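PDB 5OGX: cytochrome P450 reductase from Amycolatopsis methanolica 239, which transfers electrons from NADH, through FAD and a [2Fe-2S] cluster, to the cytochrome P450 GcoA, which O-demethylates guaiacol and other lignin-derived aromatics. Local coordinates for residues F5-G10 and A79-D84; G10-D15 and G29-P34; C45-L50 and T85-T90; V54-A59 and G72-C77. All coordinates share one frame; numbering follows the deposited sequence.

Interaction 1. Residues F5-G10 and A79-D84; sequences FAVSVG and ARPLAD
F5 and D84 meet across the contact with the same first torsion: CG lies anti to the carbonyl carbon in both, chi1 -65° in F5 and -61° in D84. This starts the F5 ring toward residues 81-83. Backbone covers one of its faces, with A83 N over the centre and L82 C nearer the rim, and F5 CD1 comes within 3.5 Å of A83 CA. In D84 the carboxylate meets strand 5-9, where A6 N donates to D84 OD1 at 3.0 Å with an N-H...O angle of 157°, meeting the oxygen from above the carboxylate plane. That same OD1 lies at the edge of the F5 ring, in its plane, 3.6 Å from F5 CD1. P81 touches the ring too, F5 CD2 to P81 CG at 4.1 Å, and the V7 and P81 side chains cross at about a right angle, V7 CG1 on P81 CB.

Strand 5-9 here meets the chain just before it enters strand 85-88, its parallel neighbour in the sheet of this ferredoxin-type domain; A6 also pairs through its backbone with T85. The D84 carboxylate thus extends the backbone pairing by one side-chain bond, and its negative charge probably gains from the ring's positively polarised edge.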
loop_
_atom_site.group_PDB
_atom_site.type_symbol
_atom_site.label_atom_id
_atom_site.label_comp_id
_atom_site.label_asym_id
_atom_site.label_seq_id
_atom_site.Cartn_x
_atom_site.Cartn_y
_atom_site.Cartn_z
ATOM N N PHE A 5 -4.332 16.789 -23.647
ATOM C CA PHE A 5 -4.723 17.993 -22.934
ATOM C C PHE A 5 -3.687 18.326 -21.871
ATOM O O PHE A 5 -3.061 17.441 -21.282
ATOM C CB PHE A 5 -6.095 17.830 -22.273
ATOM C CG PHE A 5 -7.221 17.651 -23.247
ATOM C CD1 PHE A 5 -7.636 18.701 -24.048
ATOM C CD2 PHE A 5 -7.872 16.434 -23.354
ATOM C CE1 PHE A 5 -8.678 18.532 -24.942
ATOM C CE2 PHE A 5 -8.913 16.261 -24.240
ATOM C CZ PHE A 5 -9.315 17.313 -25.041
ATOM N N ALA A 6 -3.516 19.618 -21.629
ATOM C CA ALA A 6 -2.626 20.086 -20.579
ATOM C C ALA A 6 -3.369 20.052 -19.248
ATOM O O ALA A 6 -4.454 20.634 -19.122
ATOM C CB ALA A 6 -2.138 21.500 -20.898
ATOM N N VAL A 7 -2.803 19.359 -18.265
ATOM C CA VAL A 7 -3.388 19.294 -16.931
ATOM C C VAL A 7 -2.342 19.734 -15.916
ATOM O O VAL A 7 -1.164 19.379 -16.020
ATOM C CB VAL A 7 -3.932 17.883 -16.619
ATOM C CG1 VAL A 7 -4.996 17.506 -17.671
ATOM C CG2 VAL A 7 -2.819 16.854 -16.607
ATOM N N SER A 8 -2.767 20.525 -14.935
ATOM C CA SER A 8 -1.812 21.141 -14.033
ATOM C C SER A 8 -2.299 21.021 -12.597
ATOM O O SER A 8 -3.500 21.071 -12.324
ATOM C CB SER A 8 -1.589 22.616 -14.368
ATOM O OG SER A 8 -2.777 23.352 -14.174
ATOM N N VAL A 9 -1.341 20.886 -11.688
ATOM C CA VAL A 9 -1.589 20.951 -10.249
ATOM C C VAL A 9 -0.364 21.570 -9.594
ATOM O O VAL A 9 0.768 21.246 -9.951
ATOM C CB VAL A 9 -1.894 19.564 -9.640
ATOM C CG1 VAL A 9 -0.697 18.604 -9.759
ATOM C CG2 VAL A 9 -2.285 19.715 -8.171
ATOM N N GLY A 10 -0.592 22.472 -8.639
ATOM C CA GLY A 10 0.516 23.060 -7.897
ATOM C C GLY A 10 1.562 23.754 -8.742
ATOM O O GLY A 10 2.748 23.728 -8.394
ATOM N N ALA A 79 -10.817 10.363 -13.183
ATOM C CA ALA A 79 -11.168 11.476 -14.052
ATOM C C ALA A 79 -10.259 11.518 -15.275
ATOM O O ALA A 79 -9.034 11.419 -15.159
ATOM C CB ALA A 79 -11.076 12.795 -13.277
ATOM N N ARG A 80 -10.867 11.654 -16.454
ATOM C CA ARG A 80 -10.106 11.899 -17.662
ATOM C C ARG A 80 -10.480 13.262 -18.231
ATOM O O ARG A 80 -11.656 13.631 -18.236
ATOM C CB ARG A 80 -10.352 10.812 -18.722
ATOM C CG ARG A 80 -9.971 9.415 -18.234
ATOM C CD ARG A 80 -10.348 8.322 -19.250
ATOM N NE ARG A 80 -9.788 7.037 -18.838
ATOM C CZ ARG A 80 -10.332 6.250 -17.914
ATOM N NH1 ARG A 80 -11.463 6.610 -17.313
ATOM N NH2 ARG A 80 -9.744 5.103 -17.586
ATOM N N PRO A 81 -9.502 14.028 -18.700
ATOM C CA PRO A 81 -9.779 15.399 -19.134
ATOM C C PRO A 81 -10.537 15.417 -20.448
ATOM O O PRO A 81 -10.306 14.585 -21.327
ATOM C CB PRO A 81 -8.381 16.006 -19.294
ATOM C CG PRO A 81 -7.502 14.816 -19.623
ATOM C CD PRO A 81 -8.072 13.678 -18.816
ATOM N N LEU A 82 -11.450 16.376 -20.567
ATOM C CA LEU A 82 -12.113 16.683 -21.832
ATOM C C LEU A 82 -11.670 18.027 -22.387
ATOM O O LEU A 82 -12.146 18.444 -23.455
ATOM C CB LEU A 82 -13.632 16.657 -21.648
ATOM C CG LEU A 82 -14.196 15.383 -21.020
ATOM C CD1 LEU A 82 -15.617 15.607 -20.517
ATOM C CD2 LEU A 82 -14.147 14.236 -22.017
ATOM N N ALA A 83 -10.774 18.708 -21.682
ATOM C CA ALA A 83 -10.189 19.981 -22.085
ATOM C C ALA A 83 -8.969 20.199 -21.199
ATOM O O ALA A 83 -8.724 19.437 -20.261
ATOM C CB ALA A 83 -11.187 21.133 -21.947
ATOM N N ASP A 84 -8.198 21.239 -21.505
ATOM C CA ASP A 84 -7.128 21.618 -20.589
ATOM C C ASP A 84 -7.733 21.907 -19.225
ATOM O O ASP A 84 -8.748 22.608 -19.120
ATOM C CB ASP A 84 -6.373 22.837 -21.110
ATOM C CG ASP A 84 -5.715 22.583 -22.439
ATOM O OD1 ASP A 84 -5.649 21.408 -22.855
ATOM O OD2 ASP A 84 -5.262 23.563 -23.063
#

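Interaction 2. Residues G10-D15 and G29-P34; sequences GGRRVD and GGVWMP. With NA (sodium ion), chain D.
R12 lays its guanidinium flat on V31: methyl CG2 sits over the centre of the group, 3.5 Å from R12 CZ, and the two side chains run past each other in opposite directions. Bends at chi2 (-100°) and chi3 (-104°) turn CD and then NE of the arginine back toward the valine. R12 NH2 lies 3.4 Å from G30 O, but at an angle too poor for a hydrogen bond, while NE has a weak bond to G94 O outside the two segments. V14 approaches V31 differently, tip to tip, with V14 CG1 and V31 CG2 3.9 Å apart, so a single methyl of V31 serves both strand residues.

The valine is presented by the end of helix 22-28. G30, with positive phi, is the C-prime residue of a Schellman motif in which V31 N bonds back to F26 O and G30 N to L27 O. Strand 12-16, an outer strand of the ferredoxin-type sheet, thus packs against the exit of that helix, and F26 touches both V14 and V31.

On the strand's other side, R13 NH2 forms a salt bridge to D15 OD1 at 2.8 Å, in the guanidinium plane and on the syn lone pair of the carboxylate. Further along 29-34, M33 SD at 2.8 Å and P34 O at 3.0 Å bind the sodium ion.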
loop_
_atom_site.group_PDB
_atom_site.type_symbol
_atom_site.label_atom_id
_atom_site.label_comp_id
_atom_site.label_asym_id
_atom_site.label_seq_id
_atom_site.Cartn_x
_atom_site.Cartn_y
_atom_site.Cartn_z
ATOM N N GLY A 10 -0.592 22.472 -8.639
ATOM C CA GLY A 10 0.516 23.060 -7.897
ATOM C C GLY A 10 1.562 23.754 -8.742
ATOM O O GLY A 10 2.748 23.728 -8.394
ATOM N N GLY A 11 1.161 24.370 -9.848
ATOM C CA GLY A 11 2.104 25.026 -10.728
ATOM C C GLY A 11 2.845 24.115 -11.681
ATOM O O GLY A 11 3.667 24.609 -12.467
ATOM N N ARG A 12 2.571 22.816 -11.660
ATOM C CA ARG A 12 3.255 21.834 -12.494
ATOM C C ARG A 12 2.306 21.325 -13.570
ATOM O O ARG A 12 1.189 20.896 -13.264
ATOM C CB ARG A 12 3.761 20.664 -11.642
ATOM C CG ARG A 12 4.985 20.983 -10.780
ATOM C CD ARG A 12 6.275 20.476 -11.435
ATOM N NE ARG A 12 6.776 19.253 -10.803
ATOM C CZ ARG A 12 7.482 18.314 -11.431
ATOM N NH1 ARG A 12 7.775 18.444 -12.718
ATOM N NH2 ARG A 12 7.894 17.238 -10.771
ATOM N N ARG A 13 2.758 21.332 -14.821
ATOM C CA ARG A 13 1.954 20.866 -15.939
ATOM C C ARG A 13 2.481 19.537 -16.466
ATOM O O ARG A 13 3.694 19.328 -16.547
ATOM C CB ARG A 13 1.953 21.894 -17.075
ATOM C CG ARG A 13 1.320 21.386 -18.373
ATOM C CD ARG A 13 1.783 22.192 -19.574
ATOM N NE ARG A 13 1.357 21.587 -20.837
ATOM C CZ ARG A 13 1.206 22.268 -21.965
ATOM N NH1 ARG A 13 1.442 23.571 -21.972
ATOM N NH2 ARG A 13 0.822 21.653 -23.080
ATOM N N VAL A 14 1.563 18.641 -16.827
ATOM C CA VAL A 14 1.873 17.475 -17.648
ATOM C C VAL A 14 0.847 17.418 -18.773
ATOM O O VAL A 14 -0.161 18.128 -18.766
ATOM C CB VAL A 14 1.890 16.159 -16.841
ATOM C CG1 VAL A 14 2.822 16.282 -15.632
ATOM C CG2 VAL A 14 0.497 15.781 -16.408
ATOM N N ASP A 15 1.129 16.595 -19.777
ATOM C CA ASP A 15 0.191 16.419 -20.873
ATOM C C ASP A 15 -0.461 15.050 -20.737
ATOM O O ASP A 15 0.226 14.036 -20.574
ATOM C CB ASP A 15 0.875 16.593 -22.227
ATOM C CG ASP A 15 1.319 18.023 -22.448
ATOM O OD1 ASP A 15 0.437 18.890 -22.640
ATOM O OD2 ASP A 15 2.539 18.286 -22.393
ATOM N N GLY A 29 4.611 11.571 -14.975
ATOM C CA GLY A 29 5.486 12.720 -15.074
ATOM C C GLY A 29 6.304 13.023 -13.838
ATOM O O GLY A 29 6.967 14.066 -13.794
ATOM N N GLY A 30 6.275 12.151 -12.829
ATOM C CA GLY A 30 6.986 12.408 -11.591
ATOM C C GLY A 30 6.390 13.509 -10.745
ATOM O O GLY A 30 7.097 14.086 -9.914
ATOM N N VAL A 31 5.111 13.833 -10.953
ATOM C CA VAL A 31 4.421 14.911 -10.248
ATOM C C VAL A 31 3.488 14.248 -9.248
ATOM O O VAL A 31 2.558 13.536 -9.646
ATOM C CB VAL A 31 3.628 15.808 -11.209
ATOM C CG1 VAL A 31 2.788 16.812 -10.418
ATOM C CG2 VAL A 31 4.559 16.498 -12.201
ATOM N N TRP A 32 3.733 14.468 -7.959
ATOM C CA TRP A 32 3.012 13.722 -6.935
ATOM C C TRP A 32 1.643 14.319 -6.647
ATOM O O TRP A 32 1.461 15.541 -6.616
ATOM C CB TRP A 32 3.800 13.676 -5.630
ATOM C CG TRP A 32 3.049 12.897 -4.581
ATOM C CD1 TRP A 32 2.907 11.537 -4.506
ATOM C CD2 TRP A 32 2.312 13.443 -3.490
ATOM N NE1 TRP A 32 2.129 11.198 -3.410
ATOM C CE2 TRP A 32 1.762 12.359 -2.766
ATOM C CE3 TRP A 32 2.076 14.757 -3.038
ATOM C CZ2 TRP A 32 0.968 12.540 -1.630
ATOM C CZ3 TRP A 32 1.303 14.937 -1.901
ATOM C CH2 TRP A 32 0.761 13.833 -1.204
ATOM N N MET A 33 0.687 13.442 -6.402
ATOM C CA MET A 33 -0.513 13.820 -5.675
ATOM C C MET A 33 -0.999 12.591 -4.930
ATOM O O MET A 33 -0.632 11.464 -5.286
ATOM C CB MET A 33 -1.594 14.353 -6.615
ATOM C CG MET A 33 -1.939 13.365 -7.705
ATOM S SD MET A 33 -3.458 13.872 -8.545
ATOM C CE MET A 33 -3.189 15.648 -8.739
ATOM N N PRO A 34 -1.794 12.770 -3.878
ATOM C CA PRO A 34 -2.147 11.626 -3.023
ATOM C C PRO A 34 -2.888 10.544 -3.784
ATOM O O PRO A 34 -3.705 10.814 -4.664
ATOM C CB PRO A 34 -3.042 12.239 -1.937
ATOM C CG PRO A 34 -2.849 13.706 -2.013
ATOM C CD PRO A 34 -2.283 14.054 -3.348
HETATM NA NA NA D . -4.766 13.148 -6.162
#

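Interaction 3. Residues C45-L50 and T85-T90; sequences CKLQVL and TEVRST. With FES (Fe2/s2 (inorganic) cluster), chain C.
The R88 guanidinium takes Q48 OE1 at its edge, close to its plane, and grips that one oxygen with two nitrogens. R88 NE bonds at 3.0 Å to Q48 OE1 and lies in the amide's carbonyl plane; R88 NH2 reaches Q48 OE1 at 3.2 Å from well above that plane. Amide and guanidinium are turned 69° apart. Both side chains leave with CG anti to the backbone N, and the bend at R88 chi3 (61°) turns NE toward the glutamine.

Beneath them Q48 and R88 form an antiparallel hydrogen-bonded pair, with Q48 N to R88 O at 2.9 Å and R88 N to Q48 O at 2.8 Å. V49 and V87 follow as a non-hydrogen-bonded pair, and L50 N to E86 O carries the ladder on. On the sheet face bearing V87, L47 CD1 packs at 4.0 Å against V87 CG2, and L47 CD2 presses on S89 CB. As the strands diverge beyond L47, a water lies between K46 O and S89 OG, so close to both that the bridge is doubtful.

C45, just ahead of strand 46-51, binds FE2 of the [2Fe-2S] cluster through SG at 2.4 Å; C77 completes the cysteine pair on this iron. In this ferredoxin-type sheet, strand 46-51 is flanked by 73-75 on its other edge and strand 85-88 by 5-9, while L22 of helix 22-28 touches both L47 and V87.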
loop_
_atom_site.group_PDB
_atom_site.type_symbol
_atom_site.label_atom_id
_atom_site.label_comp_id
_atom_site.label_asym_id
_atom_site.label_seq_id
_atom_site.Cartn_x
_atom_site.Cartn_y
_atom_site.Cartn_z
ATOM N N CYS A 45 -7.424 10.584 -3.556
ATOM C CA CYS A 45 -7.001 11.377 -4.705
ATOM C C CYS A 45 -8.019 12.446 -5.091
ATOM O O CYS A 45 -7.941 12.989 -6.193
ATOM C CB CYS A 45 -6.735 10.479 -5.906
ATOM S SG CYS A 45 -8.283 9.839 -6.588
ATOM N N LYS A 46 -8.968 12.750 -4.210
ATOM C CA LYS A 46 -9.999 13.726 -4.532
ATOM C C LYS A 46 -9.361 15.080 -4.845
ATOM O O LYS A 46 -8.390 15.498 -4.201
ATOM C CB LYS A 46 -10.973 13.844 -3.362
ATOM C CG LYS A 46 -12.315 14.469 -3.721
ATOM C CD LYS A 46 -13.325 14.255 -2.607
ATOM C CE LYS A 46 -13.991 12.894 -2.713
ATOM N NZ LYS A 46 -14.914 12.639 -1.563
ATOM N N LEU A 47 -9.914 15.753 -5.844
ATOM C CA LEU A 47 -9.384 16.989 -6.395
ATOM C C LEU A 47 -10.526 17.976 -6.544
ATOM O O LEU A 47 -11.676 17.573 -6.718
ATOM C CB LEU A 47 -8.794 16.792 -7.800
ATOM C CG LEU A 47 -7.661 15.840 -8.136
ATOM C CD1 LEU A 47 -7.517 15.750 -9.627
ATOM C CD2 LEU A 47 -6.412 16.396 -7.524
ATOM N N GLN A 48 -10.205 19.268 -6.509
ATOM C CA GLN A 48 -11.122 20.288 -7.008
ATOM C C GLN A 48 -10.718 20.651 -8.427
ATOM O O GLN A 48 -9.554 20.977 -8.684
ATOM C CB GLN A 48 -11.138 21.551 -6.134
ATOM C CG GLN A 48 -12.068 22.640 -6.716
ATOM C CD GLN A 48 -11.897 24.015 -6.070
ATOM O OE1 GLN A 48 -10.961 24.252 -5.310
ATOM N NE2 GLN A 48 -12.808 24.934 -6.388
ATOM N N VAL A 49 -11.671 20.587 -9.352
ATOM C CA VAL A 49 -11.427 21.049 -10.711
ATOM C C VAL A 49 -11.597 22.564 -10.708
ATOM O O VAL A 49 -12.698 23.066 -10.477
ATOM C CB VAL A 49 -12.377 20.384 -11.713
ATOM C CG1 VAL A 49 -12.160 20.966 -13.095
ATOM C CG2 VAL A 49 -12.141 18.875 -11.720
ATOM N N LEU A 50 -10.511 23.294 -10.957
ATOM C CA LEU A 50 -10.553 24.756 -10.929
ATOM C C LEU A 50 -10.974 25.353 -12.263
ATOM O O LEU A 50 -11.678 26.365 -12.291
ATOM C CB LEU A 50 -9.188 25.321 -10.533
ATOM C CG LEU A 50 -8.664 24.847 -9.172
ATOM C CD1 LEU A 50 -7.164 25.112 -9.015
ATOM C CD2 LEU A 50 -9.442 25.535 -8.058
ATOM N N THR A 85 -7.136 21.333 -18.182
ATOM C CA THR A 85 -7.784 21.274 -16.879
ATOM C C THR A 85 -6.781 21.594 -15.786
ATOM O O THR A 85 -5.685 21.030 -15.753
ATOM C CB THR A 85 -8.412 19.893 -16.657
ATOM O OG1 THR A 85 -9.513 19.726 -17.562
ATOM C CG2 THR A 85 -8.904 19.715 -15.224
ATOM N N GLU A 86 -7.165 22.508 -14.902
ATOM C CA GLU A 86 -6.367 22.905 -13.752
ATOM C C GLU A 86 -7.040 22.375 -12.496
ATOM O O GLU A 86 -8.245 22.565 -12.317
ATOM C CB GLU A 86 -6.248 24.433 -13.683
ATOM C CG GLU A 86 -5.503 24.922 -12.456
ATOM C CD GLU A 86 -5.471 26.439 -12.334
ATOM O OE1 GLU A 86 -4.802 26.932 -11.397
ATOM O OE2 GLU A 86 -6.104 27.133 -13.160
ATOM N N VAL A 87 -6.273 21.717 -11.618
ATOM C CA VAL A 87 -6.874 21.087 -10.453
ATOM C C VAL A 87 -6.157 21.513 -9.179
ATOM O O VAL A 87 -5.030 22.004 -9.198
ATOM C CB VAL A 87 -6.878 19.547 -10.562
ATOM C CG1 VAL A 87 -7.609 19.109 -11.830
ATOM C CG2 VAL A 87 -5.463 19.004 -10.526
ATOM N N ARG A 88 -6.849 21.333 -8.062
ATOM C CA ARG A 88 -6.280 21.574 -6.744
ATOM C C ARG A 88 -6.370 20.288 -5.957
ATOM O O ARG A 88 -7.453 19.706 -5.821
ATOM C CB ARG A 88 -7.000 22.692 -5.995
ATOM C CG ARG A 88 -6.410 22.888 -4.580
ATOM C CD ARG A 88 -7.136 23.963 -3.806
ATOM N NE ARG A 88 -8.549 23.663 -3.590
ATOM C CZ ARG A 88 -9.011 22.766 -2.726
ATOM N NH1 ARG A 88 -8.180 22.063 -1.966
ATOM N NH2 ARG A 88 -10.322 22.593 -2.605
ATOM N N SER A 89 -5.225 19.847 -5.449
ATOM C CA SER A 89 -5.156 18.673 -4.597
ATOM C C SER A 89 -4.788 19.163 -3.203
ATOM O O SER A 89 -5.271 20.212 -2.771
ATOM C CB SER A 89 -4.143 17.664 -5.162
ATOM O OG SER A 89 -3.983 16.523 -4.333
ATOM N N THR A 90 -3.941 18.433 -2.488
ATOM C CA THR A 90 -3.490 18.919 -1.194
ATOM C C THR A 90 -2.351 19.920 -1.367
ATOM O O THR A 90 -1.789 20.081 -2.451
ATOM C CB THR A 90 -2.997 17.762 -0.334
ATOM O OG1 THR A 90 -1.931 17.134 -1.041
ATOM C CG2 THR A 90 -4.090 16.738 -0.096
HETATM FE FE1 FES C . -7.947 5.794 -4.352
HETATM FE FE2 FES C . -8.286 7.469 -6.330
HETATM S S1 FES C . -9.829 6.772 -4.979
HETATM S S2 FES C . -6.368 6.669 -5.608
HETATM O O HOH W 1 -5.942 15.032 -4.005
#

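Interaction 4. Residues V54-A59 and G72-C77; sequences VDHGGA and GLALAC. Unlike the reference sequence in segment 54-59: G58 (reference Ala). With FES (Fe2/s2 (inorganic) cluster), chain C.
Polar contact between H56 and strand 73-75 runs through two waters, both in the plane of the imidazole at its edge. One lies 2.9 Å from H56 ND1 and accepts from L75 N, also at 2.9 Å. The other accepts a weak bond from H56 NE2 and donates to L73 O at 2.9 Å. Between them the ring carbon H56 CE1 points toward the strand, 3.1 Å from L73 O. A chi1 of -70°, which puts CG anti to the carbonyl carbon, starts the ring on this course; the two waters would then help fix its rotation.

The apolar contacts are small. A74 CB touches the ring edge, 3.7 Å from H56 CE1, and meets V54 CG2, a methyl that also lies over one face of the imidazole, toward the rim. A59 CB rests on L75 CD1 at 4.0 Å, placed there by the type II' turn H56-A59, which A59 N to H56 O closes.

Metal binding comes at the end of 72-77, where C77 SG holds FE2 of the cluster at 2.4 Å. Strand 73-75 is an outer strand of the ferredoxin-type sheet, beside 46-51; strand 54-55 pairs instead with 80-81, and R69 of helix 66-70 touches H56 and bonds A59 O.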
loop_
_atom_site.group_PDB
_atom_site.type_symbol
_atom_site.label_atom_id
_atom_site.label_comp_id
_atom_site.label_asym_id
_atom_site.label_seq_id
_atom_site.Cartn_x
_atom_site.Cartn_y
_atom_site.Cartn_z
ATOM N N VAL A 54 -13.826 17.370 -16.924
ATOM C CA VAL A 54 -13.403 15.982 -16.865
ATOM C C VAL A 54 -14.607 15.075 -17.054
ATOM O O VAL A 54 -15.759 15.465 -16.845
ATOM C CB VAL A 54 -12.686 15.650 -15.539
ATOM C CG1 VAL A 54 -11.425 16.500 -15.397
ATOM C CG2 VAL A 54 -13.622 15.865 -14.350
ATOM N N ASP A 55 -14.315 13.857 -17.486
ATOM C CA ASP A 55 -15.257 12.755 -17.432
ATOM C C ASP A 55 -14.943 11.964 -16.172
ATOM O O ASP A 55 -13.787 11.592 -15.949
ATOM C CB ASP A 55 -15.134 11.872 -18.673
ATOM C CG ASP A 55 -15.906 10.579 -18.538
ATOM O OD1 ASP A 55 -17.150 10.627 -18.629
ATOM O OD2 ASP A 55 -15.275 9.524 -18.331
ATOM N N HIS A 56 -15.957 11.733 -15.338
ATOM C CA HIS A 56 -15.709 11.106 -14.044
ATOM C C HIS A 56 -15.469 9.605 -14.127
ATOM O O HIS A 56 -15.119 9.002 -13.108
ATOM C CB HIS A 56 -16.867 11.398 -13.095
ATOM C CG HIS A 56 -16.919 12.826 -12.655
ATOM N ND1 HIS A 56 -15.967 13.383 -11.830
ATOM C CD2 HIS A 56 -17.787 13.822 -12.956
ATOM C CE1 HIS A 56 -16.258 14.656 -11.624
ATOM N NE2 HIS A 56 -17.360 14.946 -12.294
ATOM N N GLY A 57 -15.637 8.997 -15.297
ATOM C CA GLY A 57 -15.278 7.595 -15.456
ATOM C C GLY A 57 -16.042 6.685 -14.514
ATOM O O GLY A 57 -17.261 6.806 -14.344
ATOM N N GLY A 58 -15.317 5.765 -13.884
ATOM C CA GLY A 58 -15.943 4.777 -13.028
ATOM C C GLY A 58 -16.016 5.169 -11.568
ATOM O O GLY A 58 -16.129 4.304 -10.696
ATOM N N ALA A 59 -15.961 6.466 -11.288
ATOM C CA ALA A 59 -15.972 6.945 -9.914
ATOM C C ALA A 59 -17.248 6.507 -9.196
ATOM O O ALA A 59 -18.350 6.880 -9.625
ATOM C CB ALA A 59 -15.843 8.470 -9.884
ATOM N N GLY A 72 -17.870 20.459 -8.392
ATOM C CA GLY A 72 -16.634 20.475 -9.142
ATOM C C GLY A 72 -15.522 19.587 -8.614
ATOM O O GLY A 72 -14.367 19.773 -9.012
ATOM N N LEU A 73 -15.822 18.649 -7.728
ATOM C CA LEU A 73 -14.805 17.716 -7.264
ATOM C C LEU A 73 -14.724 16.520 -8.206
ATOM O O LEU A 73 -15.648 16.237 -8.972
ATOM C CB LEU A 73 -15.097 17.242 -5.840
ATOM C CG LEU A 73 -15.285 18.330 -4.781
ATOM C CD1 LEU A 73 -15.304 17.700 -3.398
ATOM C CD2 LEU A 73 -14.195 19.393 -4.883
ATOM N N ALA A 74 -13.599 15.811 -8.131
ATOM C CA ALA A 74 -13.356 14.634 -8.958
ATOM C C ALA A 74 -12.372 13.729 -8.233
ATOM O O ALA A 74 -11.741 14.126 -7.255
ATOM C CB ALA A 74 -12.805 15.023 -10.338
ATOM N N LEU A 75 -12.263 12.497 -8.715
ATOM C CA LEU A 75 -11.214 11.580 -8.279
ATOM C C LEU A 75 -10.151 11.528 -9.367
ATOM O O LEU A 75 -10.444 11.148 -10.509
ATOM C CB LEU A 75 -11.768 10.178 -8.022
ATOM C CG LEU A 75 -12.871 10.028 -6.983
ATOM C CD1 LEU A 75 -13.252 8.554 -6.861
ATOM C CD2 LEU A 75 -12.386 10.600 -5.645
ATOM N N ALA A 76 -8.919 11.900 -9.012
ATOM C CA ALA A 76 -7.837 11.897 -9.997
ATOM C C ALA A 76 -7.669 10.537 -10.672
ATOM O O ALA A 76 -7.312 10.474 -11.853
ATOM C CB ALA A 76 -6.523 12.319 -9.341
ATOM N N CYS A 77 -7.880 9.441 -9.944
ATOM C CA CYS A 77 -7.660 8.138 -10.573
ATOM C C CYS A 77 -8.813 7.703 -11.462
ATOM O O CYS A 77 -8.677 6.704 -12.179
ATOM C CB CYS A 77 -7.417 7.048 -9.521
ATOM S SG CYS A 77 -8.888 6.708 -8.536
HETATM FE FE1 FES C . -7.947 5.794 -4.352
HETATM FE FE2 FES C . -8.286 7.469 -6.330
HETATM S S1 FES C . -9.829 6.772 -4.979
HETATM S S2 FES C . -6.368 6.669 -5.608
HETATM O O HOH W 2 -13.864 11.545 -10.976
HETATM O O HOH W 3 -16.926 17.700 -11.089
#

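All four contacts belong to the ferredoxin-type part of the chain, and each has a segment on sheet 12-16, 5-9, 85-88, 46-51, 73-75; 54-55 and 80-81 pair separately. V7 O to V14 N (2.9 Å) ties interaction 1 to interaction 2; A6 O to T85 N (2.9 Å) ties it to interaction 3. L47 N to A74 O (2.8 Å) continues the sheet into interaction 4, whose strand 54-55 returns to interaction 1 through D55 N and R80 O. Interactions 3 and 4 supply C45 and C77 to the same iron. Interaction 2 stays at the far edge, about 17 Å from interaction 4 between centres, yet M33 still reaches A76 and L47 beside the sodium ion.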